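Local coordinates for aminotransferase, class III (Deinococcus radiodurans, PDB 3I4J), which probably transfers amino groups between substrates as a pyridoxal-phosphate-dependent class-III aminotransferase, at residues L23-D26 / R30-D33; A82-L87 / S308-V313; I125-S130 / G212-V217; A335-A338 / Q342-Q345. The protein carries 1 engineered substitution. One frame throughout, in Å; residues are numbered along the deposited sequence.

Contact 1 of 4, residues L23-D26 / R30-D33; sequences LYDD and RYLD
The hydroxyl of Tyr-31 gives its proton to the carboxylate of Asp-25, with OH 2.7 Å from OD2. The oxygen is met on its anti side and the donor stands 34° out of the carboxylate plane. The other oxygen of that carboxylate, OD1, takes the backbone N-H groups of Ala-27 and Arg-29, so one aspartate ties the turn together and also holds the tyrosine. Asp-25 reaches both with CG set between its backbone N and carbonyl carbon (chi1 63°).

Beneath this bond lies the backbone pairing of a beta hairpin. Leu-23 and Tyr-31 form an antiparallel hydrogen-bonded pair, with Leu-23 N to Tyr-31 O and Tyr-31 N to Leu-23 O both 2.8 Å. The carbonyl of Leu-23 also meets CA of Arg-30 at 3.3 Å in a CA-H...O contact. Tyr-24 and Arg-30, the adjoining non-hydrogen-bonded pair, put their side chains on the opposite face of the sheet from Leu-23 and Tyr-31. There the two lie side by side, and CG of Arg-30 stands over the Tyr-24 ring, 3.9 Å from its centroid and 29° off the normal, a CH-pi contact. The guanidinium of Arg-30 makes a cation-pi contact with Phe-22.

Strand 22-25 is the middle of a three-stranded antiparallel sheet, between 14-19 and 30-32. On the face of Leu-23 and Tyr-31, Phe-69 of the second subunit packs on the leucine and meets the tyrosine ring edge-to-face; Leu-32 rests on helix 411-428.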
# COMPACT_ATOMS: atom_id res chain seq x y z
N LEU C 23 -14.55 -19.72 4.47
CA LEU C 23 -14.66 -18.55 5.34
C LEU C 23 -15.90 -18.73 6.22
O LEU C 23 -16.89 -19.32 5.80
CB LEU C 23 -14.80 -17.27 4.51
CG LEU C 23 -13.58 -16.81 3.71
CD1 LEU C 23 -13.98 -15.58 2.89
CD2 LEU C 23 -12.42 -16.49 4.63
N TYR C 24 -15.83 -18.23 7.45
CA TYR C 24 -16.95 -18.34 8.39
C TYR C 24 -17.28 -16.96 8.96
O TYR C 24 -16.36 -16.22 9.31
CB TYR C 24 -16.58 -19.27 9.55
CG TYR C 24 -16.14 -20.66 9.15
CD1 TYR C 24 -17.01 -21.75 9.26
CD2 TYR C 24 -14.86 -20.90 8.65
CE1 TYR C 24 -16.61 -23.04 8.89
CE2 TYR C 24 -14.45 -22.17 8.28
CZ TYR C 24 -15.33 -23.24 8.40
OH TYR C 24 -14.93 -24.50 8.00
N ASP C 25 -18.56 -16.60 9.03
CA ASP C 25 -18.91 -15.30 9.60
C ASP C 25 -19.43 -15.42 11.03
O ASP C 25 -19.54 -16.53 11.57
CB ASP C 25 -19.90 -14.53 8.70
CG ASP C 25 -21.26 -15.21 8.55
OD1 ASP C 25 -21.62 -16.08 9.38
OD2 ASP C 25 -21.98 -14.85 7.60
N ASP C 26 -19.74 -14.29 11.66
CA ASP C 26 -20.19 -14.33 13.05
C ASP C 26 -21.62 -14.78 13.25
O ASP C 26 -22.26 -14.48 14.27
CB ASP C 26 -19.94 -12.98 13.75
CG ASP C 26 -20.82 -11.86 13.21
OD1 ASP C 26 -21.63 -12.11 12.30
OD2 ASP C 26 -20.69 -10.73 13.73
N ARG C 30 -21.01 -20.59 6.55
CA ARG C 30 -19.76 -20.98 5.93
C ARG C 30 -19.82 -20.68 4.43
O ARG C 30 -20.86 -20.86 3.80
CB ARG C 30 -19.48 -22.47 6.13
CG ARG C 30 -18.05 -22.85 5.79
CD ARG C 30 -17.80 -24.34 5.87
NE ARG C 30 -18.49 -25.08 4.82
CZ ARG C 30 -18.20 -26.33 4.47
NH1 ARG C 30 -17.24 -26.98 5.11
NH2 ARG C 30 -18.87 -26.92 3.49
N TYR C 31 -18.71 -20.21 3.89
CA TYR C 31 -18.62 -19.86 2.48
C TYR C 31 -17.40 -20.51 1.83
O TYR C 31 -16.34 -20.63 2.46
CB TYR C 31 -18.45 -18.35 2.31
CG TYR C 31 -19.47 -17.49 3.02
CD1 TYR C 31 -20.54 -16.93 2.32
CD2 TYR C 31 -19.32 -17.17 4.37
CE1 TYR C 31 -21.43 -16.07 2.95
CE2 TYR C 31 -20.22 -16.31 5.01
CZ TYR C 31 -21.27 -15.76 4.29
OH TYR C 31 -22.14 -14.89 4.89
N LEU C 32 -17.54 -20.93 0.58
CA LEU C 32 -16.43 -21.50 -0.15
C LEU C 32 -15.89 -20.28 -0.90
O LEU C 32 -16.63 -19.61 -1.61
CB LEU C 32 -16.91 -22.57 -1.14
CG LEU C 32 -15.85 -23.50 -1.75
CD1 LEU C 32 -16.55 -24.69 -2.41
CD2 LEU C 32 -15.00 -22.75 -2.77
N ASP C 33 -14.61 -19.97 -0.70
CA ASP C 33 -13.98 -18.81 -1.32
C ASP C 33 -13.63 -19.12 -2.77
O ASP C 33 -12.46 -19.35 -3.11
CB ASP C 33 -12.72 -18.44 -0.55
CG ASP C 33 -12.32 -17.00 -0.75
OD1 ASP C 33 -12.86 -16.35 -1.67
OD2 ASP C 33 -11.46 -16.52 0.01

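Contact 2 of 4, residues A82-L87 / S308-V313; sequences ARFVGL and SVLDIV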
# COMPACT_ATOMS: atom_id res chain seq x y z
N ALA C 82 13.09 -14.80 -7.51
CA ALA C 82 13.65 -14.71 -8.85
C ALA C 82 13.82 -16.10 -9.47
O ALA C 82 13.46 -16.32 -10.62
CB ALA C 82 14.99 -13.99 -8.82
N ARG C 83 14.35 -17.03 -8.68
CA ARG C 83 14.56 -18.40 -9.17
C ARG C 83 13.26 -19.15 -9.42
O ARG C 83 13.12 -19.86 -10.41
CB ARG C 83 15.44 -19.18 -8.18
CG ARG C 83 16.90 -18.70 -8.15
CD ARG C 83 17.79 -19.63 -7.33
NE ARG C 83 17.59 -19.50 -5.88
CZ ARG C 83 18.03 -18.50 -5.14
NH1 ARG C 83 18.71 -17.50 -5.69
NH2 ARG C 83 17.81 -18.49 -3.83
N PHE C 84 12.29 -18.99 -8.52
CA PHE C 84 11.01 -19.66 -8.67
C PHE C 84 10.32 -19.32 -9.99
O PHE C 84 9.86 -20.21 -10.71
CB PHE C 84 10.06 -19.31 -7.52
CG PHE C 84 8.66 -19.82 -7.71
CD1 PHE C 84 8.40 -21.19 -7.75
CD2 PHE C 84 7.60 -18.93 -7.92
CE1 PHE C 84 7.11 -21.66 -7.99
CE2 PHE C 84 6.31 -19.40 -8.16
CZ PHE C 84 6.06 -20.77 -8.20
N VAL C 85 10.26 -18.03 -10.31
CA VAL C 85 9.58 -17.60 -11.53
C VAL C 85 10.38 -17.76 -12.81
O VAL C 85 9.93 -17.37 -13.88
CB VAL C 85 9.09 -16.14 -11.42
CG1 VAL C 85 8.19 -15.99 -10.20
CG2 VAL C 85 10.28 -15.19 -11.32
N GLY C 86 11.58 -18.33 -12.70
CA GLY C 86 12.39 -18.55 -13.89
C GLY C 86 13.10 -17.31 -14.41
O GLY C 86 13.41 -17.22 -15.60
N LEU C 87 13.35 -16.36 -13.51
CA LEU C 87 14.05 -15.12 -13.85
C LEU C 87 15.15 -14.96 -12.79
O LEU C 87 15.25 -13.93 -12.13
CB LEU C 87 13.09 -13.93 -13.78
CG LEU C 87 11.84 -14.01 -14.66
CD1 LEU C 87 10.94 -12.81 -14.40
CD2 LEU C 87 12.25 -14.07 -16.13
N SER C 308 7.58 -17.30 3.27
CA SER C 308 6.91 -18.47 3.82
C SER C 308 5.88 -19.00 2.82
O SER C 308 5.73 -20.21 2.64
CB SER C 308 6.22 -18.12 5.15
OG SER C 308 5.55 -19.24 5.69
N VAL C 309 5.17 -18.08 2.17
CA VAL C 309 4.17 -18.46 1.18
C VAL C 309 4.87 -19.17 0.02
O VAL C 309 4.38 -20.17 -0.50
CB VAL C 309 3.40 -17.23 0.66
CG1 VAL C 309 2.59 -17.59 -0.59
CG2 VAL C 309 2.46 -16.71 1.75
N LEU C 310 6.03 -18.65 -0.39
CA LEU C 310 6.78 -19.26 -1.48
C LEU C 310 7.21 -20.68 -1.11
O LEU C 310 7.13 -21.59 -1.95
CB LEU C 310 8.00 -18.41 -1.83
CG LEU C 310 8.87 -18.91 -2.99
CD1 LEU C 310 8.04 -19.05 -4.26
CD2 LEU C 310 10.03 -17.95 -3.20
N ASP C 311 7.65 -20.88 0.13
CA ASP C 311 8.06 -22.22 0.57
C ASP C 311 6.93 -23.21 0.36
O ASP C 311 7.14 -24.34 -0.09
CB ASP C 311 8.42 -22.23 2.07
CG ASP C 311 9.72 -21.50 2.38
OD1 ASP C 311 10.64 -21.51 1.55
OD2 ASP C 311 9.82 -20.94 3.49
N ILE C 312 5.72 -22.78 0.71
CA ILE C 312 4.52 -23.61 0.58
C ILE C 312 4.15 -23.86 -0.88
O ILE C 312 3.84 -25.00 -1.26
CB ILE C 312 3.35 -22.93 1.32
CG1 ILE C 312 3.65 -22.89 2.82
CG2 ILE C 312 2.05 -23.67 1.04
CD1 ILE C 312 2.66 -22.07 3.63
N VAL C 313 4.18 -22.81 -1.69
CA VAL C 313 3.86 -22.92 -3.10
C VAL C 313 4.76 -23.95 -3.78
O VAL C 313 4.31 -24.75 -4.60
CB VAL C 313 4.01 -21.55 -3.80
CG1 VAL C 313 3.92 -21.70 -5.32
CG2 VAL C 313 2.93 -20.59 -3.30
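Apolar contacts alone join Phe-84 to Leu-310 and Val-313, and no hydrogen bond crosses between 82-87 and 308-313. The first kind is CH-pi: CD1 of Leu-310 lies over one face of the Phe-84 ring, 4.0 Å from the centroid and 27° off the normal. It is displaced toward the root of the ring, as the 3.6 Å approach of Leu-310 CD1 to Phe-84 CG demonstrates. The two side chains run antiparallel past one another. Phe-84 extends with CG anti to its own nitrogen (chi1 172°), which carries the ring toward the second helix.

The second kind is plain apolar packing of a methyl group, obliquely, against the far end of the ring. Phe-84 CZ meets Val-313 CG1 at 3.7 Å, where the two side chains cross at about a right angle. Leu-310 and Val-313, three residues apart on one side of their helix, thus hold the ring near both ends. Replacing Phe-84 by an alanine would probably open a gap between the helices and leave both methyl groups without their aromatic partner.

Backbone bonds finish the first helix. Leu-87 N reaches Ala-82 O at 2.9 Å and Gly-86 N reaches Arg-83 O at 3.2 Å, a Schellman motif in which Gly-86 takes positive phi.

Outside the apolar patch, Asp-311 forms salt bridges with Arg-80, one turn before Phe-84, and Arg-53 of helix 48-60, so charge also joins the two helices. Across the contact cohesion rests on dispersion and the exclusion of water, so shape complementarity rather than bond direction sets the position of the ring.

Contact 3 of 4, residues I125-S130 / G212-V217; sequences ITRVPS and GYYERV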
# COMPACT_ATOMS: atom_id res chain seq x y z
N ILE C 125 2.29 1.51 -24.45
CA ILE C 125 1.18 0.84 -25.11
C ILE C 125 0.54 -0.15 -24.15
O ILE C 125 1.24 -0.91 -23.48
CB ILE C 125 1.66 0.05 -26.35
CG1 ILE C 125 2.27 1.00 -27.37
CG2 ILE C 125 0.48 -0.73 -26.96
CD1 ILE C 125 2.95 0.31 -28.53
N THR C 126 -0.79 -0.11 -24.07
CA THR C 126 -1.54 -1.06 -23.26
C THR C 126 -2.59 -1.65 -24.19
O THR C 126 -2.81 -1.14 -25.29
CB THR C 126 -2.19 -0.41 -22.01
OG1 THR C 126 -3.01 0.69 -22.39
CG2 THR C 126 -1.09 0.07 -21.05
N ARG C 127 -3.25 -2.70 -23.76
CA ARG C 127 -4.21 -3.39 -24.61
C ARG C 127 -5.64 -3.41 -24.10
O ARG C 127 -5.88 -3.61 -22.91
CB ARG C 127 -3.71 -4.83 -24.80
CG ARG C 127 -4.44 -5.68 -25.81
CD ARG C 127 -3.84 -7.09 -25.80
NE ARG C 127 -3.97 -7.69 -24.47
CZ ARG C 127 -3.29 -8.75 -24.04
NH1 ARG C 127 -2.42 -9.36 -24.83
NH2 ARG C 127 -3.49 -9.20 -22.81
N VAL C 128 -6.59 -3.21 -25.01
CA VAL C 128 -8.00 -3.23 -24.67
C VAL C 128 -8.28 -4.64 -24.13
O VAL C 128 -7.79 -5.63 -24.68
CB VAL C 128 -8.88 -2.98 -25.92
CG1 VAL C 128 -10.35 -3.11 -25.57
CG2 VAL C 128 -8.59 -1.60 -26.49
N PRO C 129 -9.07 -4.75 -23.05
CA PRO C 129 -9.72 -3.70 -22.28
C PRO C 129 -9.02 -3.47 -20.94
O PRO C 129 -9.63 -2.97 -19.99
CB PRO C 129 -11.11 -4.26 -22.08
CG PRO C 129 -10.79 -5.70 -21.74
CD PRO C 129 -9.65 -6.07 -22.70
N SER C 130 -7.75 -3.84 -20.87
CA SER C 130 -6.96 -3.69 -19.65
C SER C 130 -6.53 -2.24 -19.42
O SER C 130 -7.37 -1.34 -19.35
CB SER C 130 -5.71 -4.58 -19.72
OG SER C 130 -6.04 -5.92 -20.04
N GLY C 212 1.46 -18.78 -29.64
CA GLY C 212 2.26 -17.99 -30.57
C GLY C 212 2.19 -16.49 -30.39
O GLY C 212 3.04 -15.76 -30.91
N TYR C 213 1.19 -16.01 -29.65
CA TYR C 213 1.01 -14.58 -29.44
C TYR C 213 2.16 -13.87 -28.72
O TYR C 213 2.77 -12.95 -29.26
CB TYR C 213 -0.29 -14.33 -28.66
CG TYR C 213 -0.67 -12.88 -28.49
CD1 TYR C 213 -1.54 -12.26 -29.38
CD2 TYR C 213 -0.22 -12.15 -27.39
CE1 TYR C 213 -1.97 -10.94 -29.18
CE2 TYR C 213 -0.63 -10.84 -27.18
CZ TYR C 213 -1.51 -10.25 -28.07
OH TYR C 213 -1.98 -8.98 -27.83
N TYR C 214 2.47 -14.30 -27.50
CA TYR C 214 3.54 -13.64 -26.77
C TYR C 214 4.94 -13.88 -27.32
O TYR C 214 5.84 -13.07 -27.09
CB TYR C 214 3.46 -13.97 -25.29
CG TYR C 214 2.24 -13.33 -24.66
CD1 TYR C 214 2.11 -11.94 -24.62
CD2 TYR C 214 1.18 -14.11 -24.20
CE1 TYR C 214 0.93 -11.34 -24.13
CE2 TYR C 214 0.01 -13.53 -23.71
CZ TYR C 214 -0.11 -12.15 -23.68
OH TYR C 214 -1.29 -11.59 -23.23
N GLU C 215 5.13 -14.98 -28.03
CA GLU C 215 6.43 -15.25 -28.64
C GLU C 215 6.66 -14.14 -29.66
O GLU C 215 7.76 -13.57 -29.73
CB GLU C 215 6.44 -16.62 -29.34
CG GLU C 215 6.39 -17.82 -28.40
CD GLU C 215 4.98 -18.24 -28.01
OE1 GLU C 215 4.02 -17.47 -28.23
OE2 GLU C 215 4.83 -19.35 -27.47
N ARG C 216 5.62 -13.82 -30.43
CA ARG C 216 5.71 -12.77 -31.44
C ARG C 216 5.81 -11.40 -30.79
O ARG C 216 6.57 -10.54 -31.25
CB ARG C 216 4.51 -12.84 -32.39
CG ARG C 216 4.49 -11.76 -33.49
CD ARG C 216 5.77 -11.76 -34.33
NE ARG C 216 6.04 -13.07 -34.91
CZ ARG C 216 5.39 -13.58 -35.96
NH1 ARG C 216 4.44 -12.89 -36.57
NH2 ARG C 216 5.69 -14.80 -36.39
N VAL C 217 5.06 -11.17 -29.71
CA VAL C 217 5.13 -9.90 -29.00
C VAL C 217 6.56 -9.66 -28.49
O VAL C 217 7.10 -8.57 -28.64
CB VAL C 217 4.16 -9.86 -27.78
CG1 VAL C 217 4.49 -8.67 -26.87
CG2 VAL C 217 2.73 -9.75 -28.27
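The flat guanidinium of Arg-127 meets the hydroxyls of Tyr-213 and Tyr-214 at its edge, close to its own plane. The two phenol rings are turned 54° and 53° from that plane. They also pack on each other: the edge of Tyr-213 points at the face of Tyr-214, with CD2 of Tyr-213 3.5 Å above the centre of that ring, so the two rings brace each other while their hydroxyls converge on one guanidinium. Trp-249 adds another edge-to-face contact to Tyr-214.

The setting is the seven-stranded mixed sheet of the large domain in fold type I aminotransferases. Arg-127 closes strand 123-127, and the tyrosines form the first turn of helix 213-224, directly after the N-cap Gly-212. The contact therefore joins a strand end to a helix start.

Three hydrogen bonds make the link. NH1 of Arg-127 is shared, giving 3.0 Å to Tyr-214 OH and 3.1 Å to Tyr-213 OH. NH2 gives a longer and more bent bond, 3.3 Å to the same Tyr-214 OH, so the end of the guanidinium closes on one oxygen with two nitrogens. That oxygen is hydrogen-bonded as well to the carbonyl of Pro-198, its strongest partner, while NH2 has a weak bond to the carbonyl of Glu-197. The buried arginine thus meets hydroxyls, probably neutral, and carbonyls here, and its charge would probably polarise both phenols.

The straight start of Arg-127, anti at chi1 (-172°) and chi2, brings its methylene CD to 3.3 Å from Tyr-213 OH; the bend at chi3 beyond it turns the guanidinium.

Contact 4 of 4, residues A335-A338 / Q342-Q345; sequences ALQA and QMMQ
Met-343 has CG anti to its carbonyl carbon (chi1 -65°) and is extended at chi2 (175°), which carries SD to the backbone end of Leu-336; the bend at chi3 turns only the terminal CE. The sulphur is 3.8 Å from Leu-336 CB and just as far from Leu-336 C, so it rests on the helix wall rather than among the leucine methyls. Gln-337, extended beyond CG, crosses the methionine obliquely and sets its CG 4.0 Å from Met-343 CB. The far end of its side chain comes near the carbonyl of Met-343.

The contact is the tight return from helix 318-339 into strand 343-349. Met-343 is the centre of an inverse gamma turn, and a classic beta bulge sets Met-344 and Gln-345 opposite Val-356, so the strand begins irregularly. Met-343 continues inward onto Val-355, Leu-357 and Leu-425, while Leu-336 touches Ala-422 of helix 411-428.

With an alanine at Gln-337, Met-343 CB is likely to lose the methylene packed against it and the carbonyl of the turn its polar neighbour. The chemistry is thus divided: a thioether packs inward beneath the helix, and a polar side chain lies alongside the turn nearer the surface.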
# COMPACT_ATOMS: atom_id res chain seq x y z
N ALA C 335 -19.37 -28.26 -18.74
CA ALA C 335 -20.47 -29.21 -18.57
C ALA C 335 -21.76 -28.48 -18.20
O ALA C 335 -22.86 -28.91 -18.58
CB ALA C 335 -20.11 -30.23 -17.51
N LEU C 336 -21.63 -27.39 -17.45
CA LEU C 336 -22.80 -26.61 -17.03
C LEU C 336 -23.48 -25.85 -18.17
O LEU C 336 -24.66 -25.52 -18.07
CB LEU C 336 -22.42 -25.63 -15.92
CG LEU C 336 -22.21 -26.20 -14.52
CD1 LEU C 336 -21.65 -25.13 -13.60
CD2 LEU C 336 -23.53 -26.74 -13.98
N GLN C 337 -22.74 -25.58 -19.25
CA GLN C 337 -23.32 -24.84 -20.37
C GLN C 337 -24.52 -25.53 -21.01
O GLN C 337 -25.42 -24.87 -21.52
CB GLN C 337 -22.27 -24.60 -21.47
CG GLN C 337 -21.09 -23.75 -21.06
CD GLN C 337 -20.23 -23.37 -22.25
OE1 GLN C 337 -20.54 -22.41 -22.97
NE2 GLN C 337 -19.18 -24.13 -22.49
N ALA C 338 -24.52 -26.86 -20.99
CA ALA C 338 -25.62 -27.63 -21.56
C ALA C 338 -26.92 -27.29 -20.85
O ALA C 338 -27.97 -27.14 -21.48
CB ALA C 338 -25.33 -29.12 -21.44
N GLN C 342 -27.09 -19.83 -21.27
CA GLN C 342 -26.93 -18.39 -21.13
C GLN C 342 -25.45 -18.13 -20.90
O GLN C 342 -24.99 -16.99 -20.95
CB GLN C 342 -27.75 -17.85 -19.94
CG GLN C 342 -29.25 -17.94 -20.13
CD GLN C 342 -29.82 -19.26 -19.64
OE1 GLN C 342 -29.11 -20.25 -19.51
NE2 GLN C 342 -31.12 -19.27 -19.37
N MET C 343 -24.71 -19.20 -20.63
CA MET C 343 -23.27 -19.11 -20.43
C MET C 343 -22.71 -19.00 -21.86
O MET C 343 -22.42 -20.02 -22.50
CB MET C 343 -22.75 -20.37 -19.72
CG MET C 343 -23.27 -20.57 -18.29
SD MET C 343 -22.77 -22.13 -17.48
CE MET C 343 -21.11 -21.69 -16.87
N MET C 344 -22.58 -17.77 -22.34
CA MET C 344 -22.10 -17.46 -23.69
C MET C 344 -20.73 -18.03 -24.00
O MET C 344 -20.47 -18.48 -25.12
CB MET C 344 -22.04 -15.94 -23.89
CG MET C 344 -23.35 -15.20 -23.62
SD MET C 344 -24.51 -15.23 -25.00
CE MET C 344 -24.41 -13.56 -25.53
N GLN C 345 -19.85 -18.01 -23.01
CA GLN C 345 -18.50 -18.51 -23.19
C GLN C 345 -17.87 -18.86 -21.85
O GLN C 345 -18.13 -18.20 -20.84
CB GLN C 345 -17.65 -17.47 -23.92
CG GLN C 345 -16.20 -17.87 -24.15
CD GLN C 345 -15.48 -16.94 -25.11
OE1 GLN C 345 -15.54 -15.72 -24.96
NE2 GLN C 345 -14.81 -17.51 -26.10

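How the contacts relate
The four contacts are spread through one subunit and none touches another. Contact 1 and contact 3 are the farthest apart, about 37 Å between centres and on opposite sides of the chain's centre, while the centres of contacts 2 and 3 lie about 25 Å apart. The nearest atoms are about 12 Å apart for contacts 1 and 4 and for 3 and 4. Helix 300-315 of contact 2 leads directly to helix 318-339 of contact 4, yet their centres are about 36 Å apart. Helix 411-428 neighbours contacts 1 and 4. Contact 1 packs directly on the second subunit; beside contact 2 only Ala-82 reaches it. No cofactor contact is seen, so none is assigned a part in the active site.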